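Local coordinates for protein lectin (Polyandrocarpa misakiensis, PDB 1BYF) that binds galactose through calcium as a homodimeric C-type lectin and takes part in the defence of the animal against microorganisms, at residues L6-E10 and K49-Y53; M26-A32 and V117-K121. All coordinates share one frame; numbering follows the deposited sequence.

Both contacts belong to one C-type lectin domain, and their centres lie about 13 Å apart. Along the chain their segments alternate: 6-10, 26-32, 49-53, then 117-121. They meet in the mixed sheet, where strand 3-8 runs antiparallel to strand 115-122. Contact 1 joins the end of strand 3-8 to the turn between helix 36-49 and strand 53-55, close to the second subunit. Contact 2 pairs strand 27-28 with strand 115-122. The two touch where Leu-6 and Ser-8 meet the backbone of Cys-119 and Val-117, and where Tyr-53 packs on Ile-118. Strand 115-122 thus ties the early chain segments together near the C-terminus.

Contact 1 of 2, residues L6-E10 and K49-Y53; sequences LFSDE and KGHDY. With ZN (zinc ion), chain E.
Asp-9 and Lys-49 form the salt bridge that joins the end of strand 3-8 to the end of helix 36-49. Lys-49 NZ lies 2.9 Å from Asp-9 OD1, which it meets on the syn side, 23° out of the carboxylate plane. A second bond, from Lys-49 NZ to Asp-9 OD2, is weak. The two side chains cross at about a right angle. The lysine chain bends at chi2 (-95°) and then runs extended, which carries its amine across to the carboxylate. Asp-9 has CG beside its backbone N (chi1 -79°), and this brings the carboxylate nearer to segment 49-53 than the CB direction alone would.

A water links the same carboxylate to Tyr-53. It donates to Asp-9 OD1 at 2.9 Å. It also lies 2.7 Å from Tyr-53 OH, at the ring edge and in the ring plane. Next to this polar group, Tyr-53 CE2 sits at the edge of the Phe-7 ring, near its plane, 4.4 Å from Phe-7 CD2. Phe-7 also stacks on Phe-45 of helix 36-49. Away from the salt bridge, Asp-52 OD2 binds a zinc ion at 1.9 Å, one of three protein ligand atoms. At the same corner of the chain as Asp-9, Ser-8 OG accepts from Glu-10 N at 3.1 Å, an ST turn.

Leu-6 to Ser-8 pair antiparallel with a strand of the second subunit, so the sheet continues across the dimer interface. Asp-9 OD1 also makes a salt bridge with Arg-116, and OD2 accepts from the backbone N of Tyr-3 of the second subunit. The buried carboxylate is therefore held by two cationic side chains, a water and the neighbouring chain. These partners would probably favour its ionised form.

Contact 2 of 2, residues M26-A32 and V117-K121; sequences MALVSSA and VICEK
Segments 26-32 and 117-121 pair antiparallel, with Ala-27 and Glu-120 a hydrogen-bonded pair and Leu-28 and Cys-119 a non-hydrogen-bonded one. This joins strand 27-28 to strand 115-122 in the C-type lectin sheet. Ala-27 N reaches Glu-120 O at 2.9 Å, and Glu-120 N returns the bond to Ala-27 O. Two residues on, past the strand, Val-29 N bonds to Ile-118 O at 2.8 Å.

Glu-120 carries most of the side-chain contact. Its CG lies between the backbone N and carbonyl carbon (chi1 72°), and the chain then extends to reach the loop 30-32. Ala-32 N meets Glu-120 OE1 on the syn side at 2.7 Å. Ser-30 N comes to Glu-120 OE1 from above the carboxylate plane, 66° out of it, at 2.8 Å. Ser-31 OG donates to Glu-120 OE2 at 2.9 Å on the syn side and also bonds to Tyr-3 OH.

Val-29 and Ile-118 lie side by side, pointing the same way, with Val-29 CB 3.7 Å from Ile-118 CG2. Leu-28 and Val-117 cross at about a right angle, with Leu-28 CD1 3.8 Å from Val-117 CG1. Met-26 CB rests on CB of Cys-119, whose disulfide to Cys-21 ties the strand to helix 14-22.

Three bonds grip the buried carboxylate and probably hold the loop 30-32 in place. The donors would help to stabilise its negative charge.

Contact 1 of 2, residues L6-E10 and K49-Y53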
loop_
_atom_site.group_PDB
_atom_site.type_symbol
_atom_site.label_atom_id
_atom_site.label_comp_id
_atom_site.label_asym_id
_atom_site.label_seq_id
_atom_site.Cartn_x
_atom_site.Cartn_y
_atom_site.Cartn_z
ATOM N N LEU A 6 -1.987 1.349 -4.453
ATOM C CA LEU A 6 -2.649 2.371 -3.650
ATOM C C LEU A 6 -3.737 1.714 -2.799
ATOM O O LEU A 6 -4.547 0.973 -3.339
ATOM C CB LEU A 6 -3.244 3.429 -4.577
ATOM C CG LEU A 6 -4.227 4.433 -3.968
ATOM C CD1 LEU A 6 -3.593 5.256 -2.862
ATOM C CD2 LEU A 6 -4.755 5.380 -5.042
ATOM N N PHE A 7 -3.727 1.938 -1.503
ATOM C CA PHE A 7 -4.737 1.413 -0.594
ATOM C C PHE A 7 -5.546 2.614 -0.093
ATOM O O PHE A 7 -4.915 3.604 0.299
ATOM C CB PHE A 7 -4.137 0.717 0.618
ATOM C CG PHE A 7 -3.326 -0.517 0.367
ATOM C CD1 PHE A 7 -1.968 -0.434 0.108
ATOM C CD2 PHE A 7 -3.919 -1.769 0.420
ATOM C CE1 PHE A 7 -1.223 -1.578 -0.110
ATOM C CE2 PHE A 7 -3.180 -2.916 0.207
ATOM C CZ PHE A 7 -1.831 -2.824 -0.061
ATOM N N SER A 8 -6.859 2.527 -0.078
ATOM C CA SER A 8 -7.657 3.648 0.413
ATOM C C SER A 8 -8.686 3.209 1.447
ATOM O O SER A 8 -9.389 2.215 1.268
ATOM C CB SER A 8 -8.332 4.407 -0.731
ATOM O OG SER A 8 -9.206 5.389 -0.180
ATOM N N ASP A 9 -8.753 3.960 2.539
ATOM C CA ASP A 9 -9.703 3.701 3.609
ATOM C C ASP A 9 -11.113 4.149 3.226
ATOM O O ASP A 9 -12.067 3.864 3.942
ATOM C CB ASP A 9 -9.292 4.412 4.906
ATOM C CG ASP A 9 -8.192 3.619 5.603
ATOM O OD1 ASP A 9 -8.333 2.377 5.653
ATOM O OD2 ASP A 9 -7.234 4.245 6.085
ATOM N N GLU A 10 -11.217 4.842 2.109
ATOM C CA GLU A 10 -12.483 5.303 1.566
ATOM C C GLU A 10 -13.295 4.120 1.043
ATOM O O GLU A 10 -12.699 3.360 0.283
ATOM C CB GLU A 10 -12.169 6.124 0.305
ATOM C CG GLU A 10 -12.204 7.622 0.459
ATOM C CD GLU A 10 -13.356 8.212 -0.340
ATOM O OE1 GLU A 10 -13.165 8.448 -1.553
ATOM O OE2 GLU A 10 -14.431 8.423 0.260
ATOM N N LYS A 49 -5.131 -4.321 8.702
ATOM C CA LYS A 49 -6.330 -3.496 8.659
ATOM C C LYS A 49 -7.568 -4.271 9.088
ATOM O O LYS A 49 -8.452 -3.676 9.712
ATOM C CB LYS A 49 -6.501 -2.881 7.267
ATOM C CG LYS A 49 -5.655 -1.610 7.108
ATOM C CD LYS A 49 -6.551 -0.412 7.424
ATOM C CE LYS A 49 -5.735 0.841 7.686
ATOM N NZ LYS A 49 -6.628 1.999 7.973
ATOM N N GLY A 50 -7.622 -5.557 8.755
ATOM C CA GLY A 50 -8.741 -6.399 9.127
ATOM C C GLY A 50 -10.062 -5.938 8.537
ATOM O O GLY A 50 -11.105 -6.149 9.162
ATOM N N HIS A 51 -10.046 -5.326 7.361
ATOM C CA HIS A 51 -11.272 -4.858 6.730
ATOM C C HIS A 51 -11.439 -5.458 5.333
ATOM O O HIS A 51 -10.496 -6.033 4.797
ATOM C CB HIS A 51 -11.318 -3.337 6.616
ATOM C CG HIS A 51 -11.813 -2.645 7.846
ATOM N ND1 HIS A 51 -13.122 -2.767 8.267
ATOM C CD2 HIS A 51 -11.188 -1.835 8.740
ATOM C CE1 HIS A 51 -13.282 -2.060 9.378
ATOM N NE2 HIS A 51 -12.130 -1.488 9.675
ATOM N N ASP A 52 -12.629 -5.293 4.771
ATOM C CA ASP A 52 -12.928 -5.777 3.433
ATOM C C ASP A 52 -12.403 -4.795 2.385
ATOM O O ASP A 52 -12.539 -3.576 2.556
ATOM C CB ASP A 52 -14.438 -5.900 3.219
ATOM C CG ASP A 52 -15.128 -6.888 4.127
ATOM O OD1 ASP A 52 -14.474 -7.827 4.620
ATOM O OD2 ASP A 52 -16.348 -6.722 4.354
ATOM N N TYR A 53 -11.882 -5.326 1.289
ATOM C CA TYR A 53 -11.382 -4.527 0.191
ATOM C C TYR A 53 -11.851 -5.067 -1.162
ATOM O O TYR A 53 -11.830 -6.283 -1.350
ATOM C CB TYR A 53 -9.844 -4.605 0.112
ATOM C CG TYR A 53 -9.166 -3.810 1.201
ATOM C CD1 TYR A 53 -9.055 -4.309 2.487
ATOM C CD2 TYR A 53 -8.643 -2.556 0.922
ATOM C CE1 TYR A 53 -8.434 -3.575 3.482
ATOM C CE2 TYR A 53 -8.016 -1.812 1.909
ATOM C CZ TYR A 53 -7.923 -2.331 3.182
ATOM O OH TYR A 53 -7.301 -1.594 4.168
HETATM ZN ZN ZN E . -17.452 -8.016 5.204
HETATM O O HOH W 1 -6.654 1.021 3.764
#

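Contact 2 of 2, residues M26-A32 and V117-K121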
loop_
_atom_site.group_PDB
_atom_site.type_symbol
_atom_site.label_atom_id
_atom_site.label_comp_id
_atom_site.label_asym_id
_atom_site.label_seq_id
_atom_site.Cartn_x
_atom_site.Cartn_y
_atom_site.Cartn_z
ATOM N N MET A 26 -4.819 4.444 -12.596
ATOM C CA MET A 26 -4.545 3.092 -12.122
ATOM C C MET A 26 -5.736 2.183 -12.406
ATOM O O MET A 26 -6.689 2.616 -13.051
ATOM C CB MET A 26 -4.260 3.128 -10.619
ATOM C CG MET A 26 -3.337 4.256 -10.173
ATOM S SD MET A 26 -3.009 4.190 -8.396
ATOM C CE MET A 26 -1.935 2.768 -8.324
ATOM N N ALA A 27 -5.695 0.954 -11.915
ATOM C CA ALA A 27 -6.778 0.002 -12.099
ATOM C C ALA A 27 -7.036 -0.765 -10.804
ATOM O O ALA A 27 -6.111 -0.957 -10.009
ATOM C CB ALA A 27 -6.449 -0.996 -13.204
ATOM N N LEU A 28 -8.277 -1.207 -10.613
ATOM C CA LEU A 28 -8.589 -1.998 -9.413
ATOM C C LEU A 28 -7.614 -3.169 -9.402
ATOM O O LEU A 28 -7.417 -3.790 -10.454
ATOM C CB LEU A 28 -10.047 -2.421 -9.446
ATOM C CG LEU A 28 -10.739 -2.843 -8.157
ATOM C CD1 LEU A 28 -10.567 -1.806 -7.058
ATOM C CD2 LEU A 28 -12.231 -3.064 -8.446
ATOM N N VAL A 29 -6.955 -3.431 -8.284
ATOM C CA VAL A 29 -5.922 -4.460 -8.231
ATOM C C VAL A 29 -6.343 -5.750 -8.918
ATOM O O VAL A 29 -7.439 -6.275 -8.711
ATOM C CB VAL A 29 -5.456 -4.709 -6.789
ATOM C CG1 VAL A 29 -6.509 -5.459 -5.990
ATOM C CG2 VAL A 29 -4.118 -5.444 -6.765
ATOM N N SER A 30 -5.443 -6.270 -9.758
ATOM C CA SER A 30 -5.706 -7.496 -10.502
ATOM C C SER A 30 -4.429 -8.272 -10.770
ATOM O O SER A 30 -4.184 -9.270 -10.088
ATOM C CB SER A 30 -6.436 -7.185 -11.811
ATOM O OG SER A 30 -5.676 -6.306 -12.615
ATOM N N SER A 31 -3.613 -7.861 -11.736
ATOM C CA SER A 31 -2.387 -8.612 -12.010
ATOM C C SER A 31 -1.505 -8.686 -10.776
ATOM O O SER A 31 -0.846 -9.712 -10.580
ATOM C CB SER A 31 -1.612 -8.042 -13.195
ATOM O OG SER A 31 -0.830 -6.935 -12.806
ATOM N N ALA A 32 -1.511 -7.665 -9.915
ATOM C CA ALA A 32 -0.655 -7.745 -8.724
ATOM C C ALA A 32 -1.113 -8.869 -7.806
ATOM O O ALA A 32 -0.305 -9.425 -7.051
ATOM C CB ALA A 32 -0.556 -6.406 -8.005
ATOM N N VAL A 117 -10.734 0.203 -1.088
ATOM C CA VAL A 117 -10.224 0.068 -2.443
ATOM C C VAL A 117 -8.713 -0.102 -2.520
ATOM O O VAL A 117 -7.949 0.514 -1.781
ATOM C CB VAL A 117 -10.626 1.326 -3.249
ATOM C CG1 VAL A 117 -10.211 1.198 -4.715
ATOM C CG2 VAL A 117 -12.136 1.566 -3.156
ATOM N N ILE A 118 -8.303 -0.936 -3.462
ATOM C CA ILE A 118 -6.913 -1.209 -3.761
ATOM C C ILE A 118 -6.710 -1.037 -5.268
ATOM O O ILE A 118 -7.376 -1.715 -6.051
ATOM C CB ILE A 118 -6.464 -2.633 -3.389
ATOM C CG1 ILE A 118 -6.812 -2.911 -1.925
ATOM C CG2 ILE A 118 -4.968 -2.803 -3.633
ATOM C CD1 ILE A 118 -6.553 -4.346 -1.507
ATOM N N CYS A 119 -5.816 -0.124 -5.631
ATOM C CA CYS A 119 -5.514 0.110 -7.030
ATOM C C CYS A 119 -4.064 -0.285 -7.328
ATOM O O CYS A 119 -3.218 -0.289 -6.431
ATOM C CB CYS A 119 -5.674 1.575 -7.425
ATOM S SG CYS A 119 -7.201 2.350 -6.879
ATOM N N GLU A 120 -3.826 -0.595 -8.601
ATOM C CA GLU A 120 -2.505 -0.966 -9.069
ATOM C C GLU A 120 -2.146 -0.225 -10.361
ATOM O O GLU A 120 -2.993 0.264 -11.106
ATOM C CB GLU A 120 -2.384 -2.469 -9.340
ATOM C CG GLU A 120 -3.111 -2.977 -10.577
ATOM C CD GLU A 120 -2.796 -4.403 -10.963
ATOM O OE1 GLU A 120 -2.860 -5.320 -10.115
ATOM O OE2 GLU A 120 -2.482 -4.652 -12.159
ATOM N N LYS A 121 -0.846 -0.201 -10.625
ATOM C CA LYS A 121 -0.308 0.340 -11.860
ATOM C C LYS A 121 1.040 -0.345 -12.107
ATOM O O LYS A 121 1.992 -0.182 -11.343
ATOM C CB LYS A 121 -0.186 1.854 -11.909
ATOM C CG LYS A 121 0.346 2.349 -13.249
ATOM C CD LYS A 121 0.531 3.859 -13.233
ATOM C CE LYS A 121 1.482 4.294 -14.340
ATOM N NZ LYS A 121 1.020 3.757 -15.655
#